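Local atomic coordinates of probable glutamine synthetase (Pseudomonas aeruginosa, PDB entry 4HPP), a protein that is a probable member of the glutamine synthetase family and binds a magnesium ion and glutamic acid in its catalytic domain. Residues 234-240 against 330-336; 71-77 against 89-94; 133-139 against 218-222. All coordinates share one frame; numbering follows the deposited sequence.

Contacts 1 and 3 belong to one mixed catalytic-domain sheet, since strand 124-137 pairs with both 219-221 and 235-243; both contacts reach the bound glutamic acid, contact 1 through His236 and contact 3 through Glu133. Contact 1 is the more deeply buried, centred about 10 Å from the chain centre, and rich in histidine, carboxylate and guanidinium groups. Contact 3, centred about 18 Å out, changes from a metal-binding glutamate to leucines and an arginine near the surface. Contact 2 lies in the N-terminal domain, its nearest atoms about 15 Å from contact 1; backbone hydrogen bonds hold its hairpin, with a salt bridge on one face and a valine over a tyrosine ring on the other.

Contact 1. Residues 234-240 against 330-336; sequences GVHLHLS and NLEFRPM. With GLU (glutamic acid), chain D.
The imidazole of His236 carries the Arg334 side chain over one face, with NE 3.9 Å above the ring plane and displaced toward the rim, while OXT of the bound glutamic acid lies at its edge. Ring and guanidinium planes are 42° apart, so this is an inclined contact, its closest pair being His236 CE1 and Arg334 NH1 at 3.3 Å. His236 NE2 donates to OXT over 3.0 Å; a water links His236 ND1 to Glu332 OE1. At the guanidinium edge lie OE1 of the glutamic acid and Glu332 OE2. The latter takes a weak hydrogen bond from Arg334 NE, part of a salt bridge, and forms a second salt bridge with Arg313. Asn330 OD1 meets the His238 ring in its plane, accepting from ND1 at 2.8 Å, although the amide plane stands 88° to the ring.

These groups project from neighbouring antiparallel strands of the catalytic-domain sheet, whose Gly234, His236 and Arg334 line part of the glutamic acid pocket. Leu237 forms a hydrogen-bonded pair with Phe333, and Leu239 with Leu331. Leu237 CD2 meets Met336 CE at 3.5 Å, a bend at chi3 (-84°) turning that methyl from its otherwise extended chain. Phe333 packs against helix 261-281.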
loop_
_atom_site.group_PDB
_atom_site.type_symbol
_atom_site.label_atom_id
_atom_site.label_comp_id
_atom_site.label_asym_id
_atom_site.label_seq_id
_atom_site.Cartn_x
_atom_site.Cartn_y
_atom_site.Cartn_z
ATOM N N GLY A 234 -27.345 1.504 -29.149
ATOM C CA GLY A 234 -27.861 2.296 -30.253
ATOM C C GLY A 234 -27.429 3.754 -30.168
ATOM O O GLY A 234 -26.853 4.177 -29.179
ATOM N N VAL A 235 -27.666 4.485 -31.252
ATOM C CA VAL A 235 -27.575 5.912 -31.320
ATOM C C VAL A 235 -28.898 6.270 -31.986
ATOM O O VAL A 235 -29.246 5.670 -32.975
ATOM C CB VAL A 235 -26.388 6.389 -32.189
ATOM C CG1 VAL A 235 -26.572 7.854 -32.656
ATOM C CG2 VAL A 235 -25.063 6.271 -31.442
ATOM N N HIS A 236 -29.633 7.235 -31.452
ATOM C CA HIS A 236 -30.885 7.651 -32.077
ATOM C C HIS A 236 -30.836 9.097 -32.379
ATOM O O HIS A 236 -30.439 9.914 -31.553
ATOM C CB HIS A 236 -32.109 7.388 -31.200
ATOM C CG HIS A 236 -32.341 5.940 -30.877
ATOM N ND1 HIS A 236 -33.003 5.552 -29.766
ATOM C CD2 HIS A 236 -31.946 4.756 -31.539
ATOM C CE1 HIS A 236 -33.041 4.185 -29.718
ATOM N NE2 HIS A 236 -32.393 3.702 -30.793
ATOM N N LEU A 237 -31.293 9.452 -33.560
ATOM C CA LEU A 237 -31.156 10.815 -33.988
ATOM C C LEU A 237 -32.582 11.342 -34.016
ATOM O O LEU A 237 -33.389 10.766 -34.719
ATOM C CB LEU A 237 -30.498 10.813 -35.372
ATOM C CG LEU A 237 -30.417 12.054 -36.218
ATOM C CD1 LEU A 237 -29.740 13.176 -35.433
ATOM C CD2 LEU A 237 -29.635 11.720 -37.469
ATOM N N HIS A 238 -32.884 12.374 -33.211
ATOM C CA HIS A 238 -34.159 13.111 -33.269
ATOM C C HIS A 238 -34.015 14.311 -34.123
ATOM O O HIS A 238 -33.139 15.126 -33.886
ATOM C CB HIS A 238 -34.560 13.593 -31.889
ATOM C CG HIS A 238 -34.863 12.484 -30.943
ATOM N ND1 HIS A 238 -36.107 11.938 -30.839
ATOM C CD2 HIS A 238 -34.044 11.789 -30.067
ATOM C CE1 HIS A 238 -36.093 10.935 -29.938
ATOM N NE2 HIS A 238 -34.829 10.853 -29.438
ATOM N N LEU A 239 -34.841 14.409 -35.148
ATOM C CA LEU A 239 -34.810 15.554 -36.077
ATOM C C LEU A 239 -36.144 16.260 -36.123
ATOM O O LEU A 239 -37.196 15.616 -36.211
ATOM C CB LEU A 239 -34.416 15.146 -37.474
ATOM C CG LEU A 239 -32.927 14.802 -37.529
ATOM C CD1 LEU A 239 -32.612 13.894 -38.715
ATOM C CD2 LEU A 239 -32.122 16.082 -37.588
ATOM N N SER A 240 -36.087 17.578 -35.942
ATOM C CA SER A 240 -37.219 18.454 -36.201
ATOM C C SER A 240 -36.742 19.429 -37.276
ATOM O O SER A 240 -35.527 19.643 -37.456
ATOM C CB SER A 240 -37.737 19.132 -34.924
ATOM O OG SER A 240 -36.938 20.225 -34.495
ATOM N N ASN A 330 -40.934 15.692 -33.172
ATOM C CA ASN A 330 -39.805 15.356 -33.971
ATOM C C ASN A 330 -39.925 13.935 -34.481
ATOM O O ASN A 330 -40.874 13.214 -34.118
ATOM C CB ASN A 330 -38.488 15.601 -33.188
ATOM C CG ASN A 330 -38.221 14.549 -32.121
ATOM O OD1 ASN A 330 -37.878 13.384 -32.424
ATOM N ND2 ASN A 330 -38.349 14.955 -30.867
ATOM N N LEU A 331 -38.963 13.560 -35.318
ATOM C CA LEU A 331 -38.830 12.209 -35.819
ATOM C C LEU A 331 -37.462 11.601 -35.498
ATOM O O LEU A 331 -36.383 12.158 -35.792
ATOM C CB LEU A 331 -39.089 12.192 -37.333
ATOM C CG LEU A 331 -40.537 12.476 -37.792
ATOM C CD1 LEU A 331 -40.569 13.449 -38.954
ATOM C CD2 LEU A 331 -41.149 11.165 -38.212
ATOM N N GLU A 332 -37.537 10.413 -34.951
ATOM C CA GLU A 332 -36.424 9.656 -34.513
ATOM C C GLU A 332 -36.082 8.492 -35.474
ATOM O O GLU A 332 -36.883 7.546 -35.647
ATOM C CB GLU A 332 -36.775 9.129 -33.132
ATOM C CG GLU A 332 -36.109 7.829 -32.771
ATOM C CD GLU A 332 -36.045 7.616 -31.279
ATOM O OE1 GLU A 332 -35.285 8.334 -30.583
ATOM O OE2 GLU A 332 -36.740 6.711 -30.807
ATOM N N PHE A 333 -34.882 8.593 -36.078
ATOM C CA PHE A 333 -34.185 7.566 -36.896
ATOM C C PHE A 333 -33.399 6.621 -35.966
ATOM O O PHE A 333 -32.696 7.066 -35.059
ATOM C CB PHE A 333 -33.254 8.284 -37.909
ATOM C CG PHE A 333 -32.457 7.371 -38.835
ATOM C CD1 PHE A 333 -31.309 6.697 -38.383
ATOM C CD2 PHE A 333 -32.829 7.224 -40.186
ATOM C CE1 PHE A 333 -30.573 5.865 -39.231
ATOM C CE2 PHE A 333 -32.096 6.409 -41.038
ATOM C CZ PHE A 333 -30.963 5.742 -40.560
ATOM N N ARG A 334 -33.504 5.318 -36.198
ATOM C CA ARG A 334 -33.106 4.373 -35.169
ATOM C C ARG A 334 -32.003 3.429 -35.590
ATOM O O ARG A 334 -31.247 2.962 -34.715
ATOM C CB ARG A 334 -34.311 3.605 -34.601
ATOM C CG ARG A 334 -35.383 4.528 -34.075
ATOM C CD ARG A 334 -36.522 3.831 -33.358
ATOM N NE ARG A 334 -36.236 3.624 -31.945
ATOM C CZ ARG A 334 -36.025 2.426 -31.413
ATOM N NH1 ARG A 334 -35.767 2.301 -30.101
ATOM N NH2 ARG A 334 -36.089 1.349 -32.212
ATOM N N PRO A 335 -31.878 3.154 -36.909
ATOM C CA PRO A 335 -30.807 2.219 -37.294
ATOM C C PRO A 335 -29.435 2.918 -37.385
ATOM O O PRO A 335 -28.791 3.037 -38.450
ATOM C CB PRO A 335 -31.318 1.596 -38.605
ATOM C CG PRO A 335 -32.651 2.239 -38.885
ATOM C CD PRO A 335 -32.736 3.490 -38.057
ATOM N N MET A 336 -28.994 3.392 -36.223
ATOM C CA MET A 336 -27.788 4.193 -36.159
ATOM C C MET A 336 -27.040 3.768 -34.929
ATOM O O MET A 336 -27.669 3.333 -33.966
ATOM C CB MET A 336 -28.126 5.664 -36.138
ATOM C CG MET A 336 -26.889 6.511 -36.329
ATOM S SD MET A 336 -27.203 8.284 -36.194
ATOM C CE MET A 336 -27.771 8.730 -37.865
HETATM N N GLU D . -30.299 -0.320 -27.043
HETATM C CA GLU D . -31.301 -0.103 -28.164
HETATM C C GLU D . -30.703 0.148 -29.567
HETATM O O GLU D . -29.769 -0.518 -29.997
HETATM C CB GLU D . -32.242 1.041 -27.810
HETATM C CG GLU D . -33.195 0.711 -26.694
HETATM C CD GLU D . -33.949 1.913 -26.229
HETATM O OE1 GLU D . -35.172 1.915 -26.433
HETATM O OE2 GLU D . -33.322 2.852 -25.681
HETATM O OXT GLU D . -31.125 1.036 -30.317
HETATM O O HOH W 1 -34.935 7.020 -28.400
#

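Contact 2. Residues 71-77 against 89-94; sequences DPNSRVR and LDYLHG
An antiparallel beta hairpin of the N-terminal domain brings strand 66-78 beside strand 89-97, with Val76 and Tyr91 as a hydrogen-bonded pair. Val76 N donates to Tyr91 O at 2.8 Å, and Tyr91 N returns a bond to Val76 O. Their side chains run alongside each other: Val76 CB sits over a face of the Tyr91 ring, 4.0 Å from its centroid and 24° off the normal, a CH-pi contact. Tyr91 reaches this position with CG between its backbone N and carbonyl carbon (chi1 66°). Its OH and His93 NE2 both bond to Asn204, placing this side against helix 196-216.

Arg75 reaches diagonally to Asp90, whose paired residue across the strands is Arg77, and grips it side-on. Arg75 NE meets Asp90 OD1 at 2.9 Å. Arg75 NH2 meets Asp90 OD2 at 2.7 Å, each oxygen using its syn lone pair; the guanidinium and carboxylate planes differ by 21°, a nearly coplanar salt bridge that would restrain rotation of both groups. Arg8 gives Asp90 OD2 a second charged partner. Arg75 CB lies 3.9 Å from Leu92 CG.

Farther along, Asp71 forms an Asx turn by accepting from Asn73 N through OD1, while its OD2 forms a salt bridge with Arg109. Asp71 N donates to His93 O at 2.7 Å, and Ser74 OG donates to Asp71 O and receives a weak bond from His93 N at 3.0 Å.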
loop_
_atom_site.group_PDB
_atom_site.type_symbol
_atom_site.label_atom_id
_atom_site.label_comp_id
_atom_site.label_asym_id
_atom_site.label_seq_id
_atom_site.Cartn_x
_atom_site.Cartn_y
_atom_site.Cartn_z
ATOM N N ASP A 71 -12.728 25.461 -36.681
ATOM C CA ASP A 71 -13.796 26.410 -36.727
ATOM C C ASP A 71 -13.904 26.953 -35.307
ATOM O O ASP A 71 -14.167 26.186 -34.382
ATOM C CB ASP A 71 -15.075 25.729 -37.138
ATOM C CG ASP A 71 -16.299 26.428 -36.603
ATOM O OD1 ASP A 71 -16.286 27.674 -36.479
ATOM O OD2 ASP A 71 -17.279 25.735 -36.276
ATOM N N PRO A 72 -13.716 28.289 -35.129
ATOM C CA PRO A 72 -13.568 28.822 -33.753
ATOM C C PRO A 72 -14.826 28.664 -32.945
ATOM O O PRO A 72 -14.770 28.652 -31.713
ATOM C CB PRO A 72 -13.261 30.304 -33.968
ATOM C CG PRO A 72 -12.891 30.429 -35.435
ATOM C CD PRO A 72 -13.611 29.352 -36.161
ATOM N N ASN A 73 -15.964 28.517 -33.623
ATOM C CA ASN A 73 -17.245 28.415 -32.896
ATOM C C ASN A 73 -17.564 27.053 -32.256
ATOM O O ASN A 73 -18.505 26.943 -31.493
ATOM C CB ASN A 73 -18.424 28.963 -33.739
ATOM C CG ASN A 73 -18.316 30.474 -33.987
ATOM O OD1 ASN A 73 -18.051 31.277 -33.071
ATOM N ND2 ASN A 73 -18.516 30.866 -35.225
ATOM N N SER A 74 -16.761 26.038 -32.545
ATOM C CA SER A 74 -17.007 24.674 -32.110
ATOM C C SER A 74 -16.135 24.291 -30.911
ATOM O O SER A 74 -16.176 23.144 -30.490
ATOM C CB SER A 74 -16.624 23.750 -33.222
ATOM O OG SER A 74 -15.224 23.883 -33.430
ATOM N N ARG A 75 -15.344 25.238 -30.391
ATOM C CA ARG A 75 -14.444 24.960 -29.295
ATOM C C ARG A 75 -15.069 24.252 -28.071
ATOM O O ARG A 75 -16.108 24.660 -27.565
ATOM C CB ARG A 75 -13.726 26.232 -28.861
ATOM C CG ARG A 75 -12.689 25.969 -27.768
ATOM C CD ARG A 75 -11.513 26.902 -27.913
ATOM N NE ARG A 75 -10.524 26.669 -26.904
ATOM C CZ ARG A 75 -9.688 27.602 -26.485
ATOM N NH1 ARG A 75 -9.728 28.798 -27.051
ATOM N NH2 ARG A 75 -8.817 27.340 -25.512
ATOM N N VAL A 76 -14.411 23.181 -27.619
ATOM C CA VAL A 76 -14.782 22.502 -26.382
ATOM C C VAL A 76 -13.721 22.713 -25.318
ATOM O O VAL A 76 -12.545 22.534 -25.591
ATOM C CB VAL A 76 -15.030 20.991 -26.628
ATOM C CG1 VAL A 76 -15.275 20.243 -25.314
ATOM C CG2 VAL A 76 -16.280 20.872 -27.475
ATOM N N ARG A 77 -14.144 23.103 -24.119
ATOM C CA ARG A 77 -13.233 23.396 -23.028
ATOM C C ARG A 77 -13.792 22.701 -21.819
ATOM O O ARG A 77 -14.794 23.167 -21.279
ATOM C CB ARG A 77 -13.232 24.912 -22.680
ATOM C CG ARG A 77 -12.556 25.950 -23.586
ATOM C CD ARG A 77 -11.798 26.865 -22.611
ATOM N NE ARG A 77 -11.960 28.335 -22.734
ATOM C CZ ARG A 77 -11.294 29.261 -22.003
ATOM N NH1 ARG A 77 -10.385 28.917 -21.073
ATOM N NH2 ARG A 77 -11.532 30.562 -22.192
ATOM N N LEU A 89 -9.325 19.283 -21.162
ATOM C CA LEU A 89 -9.606 18.845 -22.483
ATOM C C LEU A 89 -9.937 20.039 -23.314
ATOM O O LEU A 89 -10.964 20.656 -23.114
ATOM C CB LEU A 89 -10.816 17.935 -22.420
ATOM C CG LEU A 89 -11.172 17.244 -23.756
ATOM C CD1 LEU A 89 -10.081 16.314 -24.301
ATOM C CD2 LEU A 89 -12.487 16.485 -23.610
ATOM N N ASP A 90 -9.095 20.372 -24.259
ATOM C CA ASP A 90 -9.314 21.563 -25.044
ATOM C C ASP A 90 -9.091 21.307 -26.501
ATOM O O ASP A 90 -7.994 20.965 -26.900
ATOM C CB ASP A 90 -8.365 22.647 -24.571
ATOM C CG ASP A 90 -8.779 24.008 -25.019
ATOM O OD1 ASP A 90 -9.574 24.120 -26.019
ATOM O OD2 ASP A 90 -8.297 24.978 -24.355
ATOM N N TYR A 91 -10.119 21.471 -27.318
ATOM C CA TYR A 91 -9.959 21.199 -28.766
ATOM C C TYR A 91 -11.089 21.861 -29.533
ATOM O O TYR A 91 -12.110 22.197 -28.946
ATOM C CB TYR A 91 -9.974 19.654 -29.073
ATOM C CG TYR A 91 -11.317 19.055 -28.770
ATOM C CD1 TYR A 91 -12.354 19.082 -29.700
ATOM C CD2 TYR A 91 -11.566 18.477 -27.535
ATOM C CE1 TYR A 91 -13.612 18.510 -29.397
ATOM C CE2 TYR A 91 -12.795 17.893 -27.230
ATOM C CZ TYR A 91 -13.829 17.933 -28.154
ATOM O OH TYR A 91 -15.062 17.401 -27.798
ATOM N N LEU A 92 -10.881 22.018 -30.835
ATOM C CA LEU A 92 -11.807 22.613 -31.786
ATOM C C LEU A 92 -11.990 21.686 -33.008
ATOM O O LEU A 92 -11.015 21.082 -33.506
ATOM C CB LEU A 92 -11.227 23.929 -32.330
ATOM C CG LEU A 92 -10.938 25.096 -31.408
ATOM C CD1 LEU A 92 -9.562 24.963 -30.795
ATOM C CD2 LEU A 92 -11.023 26.415 -32.161
ATOM N N HIS A 93 -13.226 21.608 -33.503
ATOM C CA HIS A 93 -13.541 20.885 -34.711
ATOM C C HIS A 93 -13.110 21.728 -35.869
ATOM O O HIS A 93 -13.189 22.971 -35.815
ATOM C CB HIS A 93 -15.013 20.603 -34.808
ATOM C CG HIS A 93 -15.558 19.883 -33.626
ATOM N ND1 HIS A 93 -15.800 18.548 -33.639
ATOM C CD2 HIS A 93 -15.922 20.351 -32.349
ATOM C CE1 HIS A 93 -16.278 18.170 -32.414
ATOM N NE2 HIS A 93 -16.353 19.276 -31.623
ATOM N N GLY A 94 -12.641 21.066 -36.924
ATOM C CA GLY A 94 -12.118 21.767 -38.049
ATOM C C GLY A 94 -12.664 21.149 -39.308
ATOM O O GLY A 94 -13.159 19.994 -39.306
#

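Contact 3. Residues 133-139 against 218-222; sequences EFSLLGL and LRTCF. With MG (magnesium ion), chain B; GLU (glutamic acid), chain D.
Backbone bonding joins Ser135 to Cys221 and Leu137 to Arg219, two hydrogen-bonded pairs that place strand 219-221 antiparallel to strand 124-137 in the catalytic-domain sheet. Ser135 N reaches Cys221 O at 2.7 Å, and Arg219 N reaches Leu137 O at 2.8 Å.

Among the aromatic contacts, Phe134 CB stands over the centre of the Phe222 ring, 3.6 Å from its centroid and 8° off the normal, so the CH-pi contact comes from the CB rather than the phenyl group. The two ring planes are only 19° apart, but the rings are slid past each other and barely overlap. Phe134 CG lies between its backbone N and carbonyl carbon (chi1 63°), and the ring extends toward Phe159 and Leu163 of helix 159-169. Arg210 makes a cation-pi contact with Phe222.

An apolar contact forms near the turn out of the strand, where Leu218 CD1 meets Leu139 CD2 at 3.5 Å, the side chains crossing at about a right angle. Aliphatic packing on a charged group is separate: Leu137 CB lies over a face of the Arg219 guanidinium, while Leu137 CD1 is 3.5 Å from Arg219 NH1.

Metal and ligand binding fall to Glu133, which divides its two oxygens. OE2 binds the magnesium ion at 2.2 Å, alongside Glu180 and Glu187; Glu133 OE1 accepts from N of the glutamic acid at 2.8 Å and from Gly234 N. OE2 of the glutamic acid also binds the magnesium ion, at 2.0 Å. Glu133 therefore bridges the metal and the ligand's amino group while the ligand's own carboxylate reaches the same metal, which fixes their relative positions at both ends.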
loop_
_atom_site.group_PDB
_atom_site.type_symbol
_atom_site.label_atom_id
_atom_site.label_comp_id
_atom_site.label_asym_id
_atom_site.label_seq_id
_atom_site.Cartn_x
_atom_site.Cartn_y
_atom_site.Cartn_z
ATOM N N GLU A 133 -25.850 5.486 -26.238
ATOM C CA GLU A 133 -25.784 4.466 -25.222
ATOM C C GLU A 133 -24.357 3.872 -25.192
ATOM O O GLU A 133 -23.665 3.806 -26.223
ATOM C CB GLU A 133 -26.847 3.417 -25.433
ATOM C CG GLU A 133 -28.273 3.866 -25.118
ATOM C CD GLU A 133 -29.317 2.921 -25.717
ATOM O OE1 GLU A 133 -28.945 2.039 -26.553
ATOM O OE2 GLU A 133 -30.525 3.072 -25.366
ATOM N N PHE A 134 -23.902 3.480 -24.004
ATOM C CA PHE A 134 -22.563 2.949 -23.855
ATOM C C PHE A 134 -22.453 1.990 -22.659
ATOM O O PHE A 134 -23.329 1.963 -21.743
ATOM C CB PHE A 134 -21.543 4.111 -23.746
ATOM C CG PHE A 134 -21.740 5.003 -22.506
ATOM C CD1 PHE A 134 -22.603 6.124 -22.546
ATOM C CD2 PHE A 134 -21.022 4.755 -21.328
ATOM C CE1 PHE A 134 -22.774 6.912 -21.452
ATOM C CE2 PHE A 134 -21.192 5.572 -20.231
ATOM C CZ PHE A 134 -22.075 6.627 -20.279
ATOM N N SER A 135 -21.363 1.248 -22.652
ATOM C CA SER A 135 -21.028 0.337 -21.577
ATOM C C SER A 135 -20.047 1.072 -20.766
ATOM O O SER A 135 -19.150 1.721 -21.336
ATOM C CB SER A 135 -20.249 -0.903 -22.104
ATOM O OG SER A 135 -21.078 -1.830 -22.801
ATOM N N LEU A 136 -20.185 0.955 -19.445
ATOM C CA LEU A 136 -19.211 1.454 -18.475
ATOM C C LEU A 136 -18.539 0.279 -17.809
ATOM O O LEU A 136 -19.172 -0.432 -17.028
ATOM C CB LEU A 136 -19.866 2.369 -17.420
ATOM C CG LEU A 136 -18.895 3.133 -16.515
ATOM C CD1 LEU A 136 -18.028 4.049 -17.342
ATOM C CD2 LEU A 136 -19.589 3.962 -15.449
ATOM N N LEU A 137 -17.259 0.089 -18.132
ATOM C CA LEU A 137 -16.444 -1.014 -17.624
ATOM C C LEU A 137 -15.462 -0.566 -16.583
ATOM O O LEU A 137 -14.844 0.532 -16.681
ATOM C CB LEU A 137 -15.690 -1.697 -18.768
ATOM C CG LEU A 137 -16.632 -1.956 -19.953
ATOM C CD1 LEU A 137 -15.871 -2.449 -21.174
ATOM C CD2 LEU A 137 -17.696 -2.927 -19.460
ATOM N N GLY A 138 -15.368 -1.418 -15.565
ATOM C CA GLY A 138 -14.312 -1.380 -14.568
ATOM C C GLY A 138 -14.872 -1.026 -13.212
ATOM O O GLY A 138 -14.118 -0.740 -12.285
ATOM N N LEU A 139 -16.198 -0.967 -13.090
ATOM C CA LEU A 139 -16.741 -0.362 -11.889
ATOM C C LEU A 139 -16.456 -1.318 -10.761
ATOM O O LEU A 139 -16.445 -2.525 -10.954
ATOM C CB LEU A 139 -18.227 -0.051 -11.996
ATOM C CG LEU A 139 -18.692 1.026 -12.965
ATOM C CD1 LEU A 139 -20.259 1.050 -13.047
ATOM C CD2 LEU A 139 -18.115 2.333 -12.509
ATOM N N LEU A 218 -11.779 4.066 -15.468
ATOM C CA LEU A 218 -12.806 3.248 -16.100
ATOM C C LEU A 218 -12.634 3.249 -17.590
ATOM O O LEU A 218 -11.799 3.949 -18.152
ATOM C CB LEU A 218 -14.213 3.714 -15.711
ATOM C CG LEU A 218 -14.420 3.778 -14.180
ATOM C CD1 LEU A 218 -15.670 4.544 -13.761
ATOM C CD2 LEU A 218 -14.393 2.432 -13.439
ATOM N N ARG A 219 -13.426 2.425 -18.245
ATOM C CA ARG A 219 -13.465 2.374 -19.687
ATOM C C ARG A 219 -14.918 2.456 -20.224
ATOM O O ARG A 219 -15.905 1.994 -19.566
ATOM C CB ARG A 219 -12.873 1.040 -20.105
ATOM C CG ARG A 219 -11.368 1.037 -20.205
ATOM C CD ARG A 219 -10.901 -0.363 -20.540
ATOM N NE ARG A 219 -11.268 -1.219 -19.434
ATOM C CZ ARG A 219 -12.012 -2.308 -19.545
ATOM N NH1 ARG A 219 -12.434 -2.702 -20.772
ATOM N NH2 ARG A 219 -12.304 -3.002 -18.418
ATOM N N THR A 220 -15.062 3.021 -21.420
ATOM C CA THR A 220 -16.341 2.956 -22.058
ATOM C C THR A 220 -16.330 2.067 -23.304
ATOM O O THR A 220 -15.309 1.892 -23.994
ATOM C CB THR A 220 -16.799 4.344 -22.475
ATOM O OG1 THR A 220 -15.765 4.938 -23.235
ATOM C CG2 THR A 220 -17.056 5.217 -21.281
ATOM N N CYS A 221 -17.489 1.552 -23.655
ATOM C CA CYS A 221 -17.619 0.942 -24.953
ATOM C C CYS A 221 -18.889 1.449 -25.586
ATOM O O CYS A 221 -19.970 1.314 -24.962
ATOM C CB CYS A 221 -17.610 -0.615 -24.836
ATOM S SG CYS A 221 -17.955 -1.454 -26.402
ATOM N N PHE A 222 -18.775 2.003 -26.809
ATOM C CA PHE A 222 -19.900 2.441 -27.640
ATOM C C PHE A 222 -20.161 1.509 -28.839
ATOM O O PHE A 222 -21.002 1.800 -29.713
ATOM C CB PHE A 222 -19.645 3.822 -28.204
ATOM C CG PHE A 222 -19.688 4.944 -27.191
ATOM C CD1 PHE A 222 -20.645 5.920 -27.277
ATOM C CD2 PHE A 222 -18.752 5.040 -26.188
ATOM C CE1 PHE A 222 -20.699 6.932 -26.361
ATOM C CE2 PHE A 222 -18.796 6.079 -25.282
ATOM C CZ PHE A 222 -19.764 7.021 -25.371
HETATM MG MG MG B . -32.256 4.290 -24.888
HETATM N N GLU D . -30.299 -0.320 -27.043
HETATM C CA GLU D . -31.301 -0.103 -28.164
HETATM C C GLU D . -30.703 0.148 -29.567
HETATM O O GLU D . -29.769 -0.518 -29.997
HETATM C CB GLU D . -32.242 1.041 -27.810
HETATM C CG GLU D . -33.195 0.711 -26.694
HETATM C CD GLU D . -33.949 1.913 -26.229
HETATM O OE1 GLU D . -35.172 1.915 -26.433
HETATM O OE2 GLU D . -33.322 2.852 -25.681
HETATM O OXT GLU D . -31.125 1.036 -30.317
#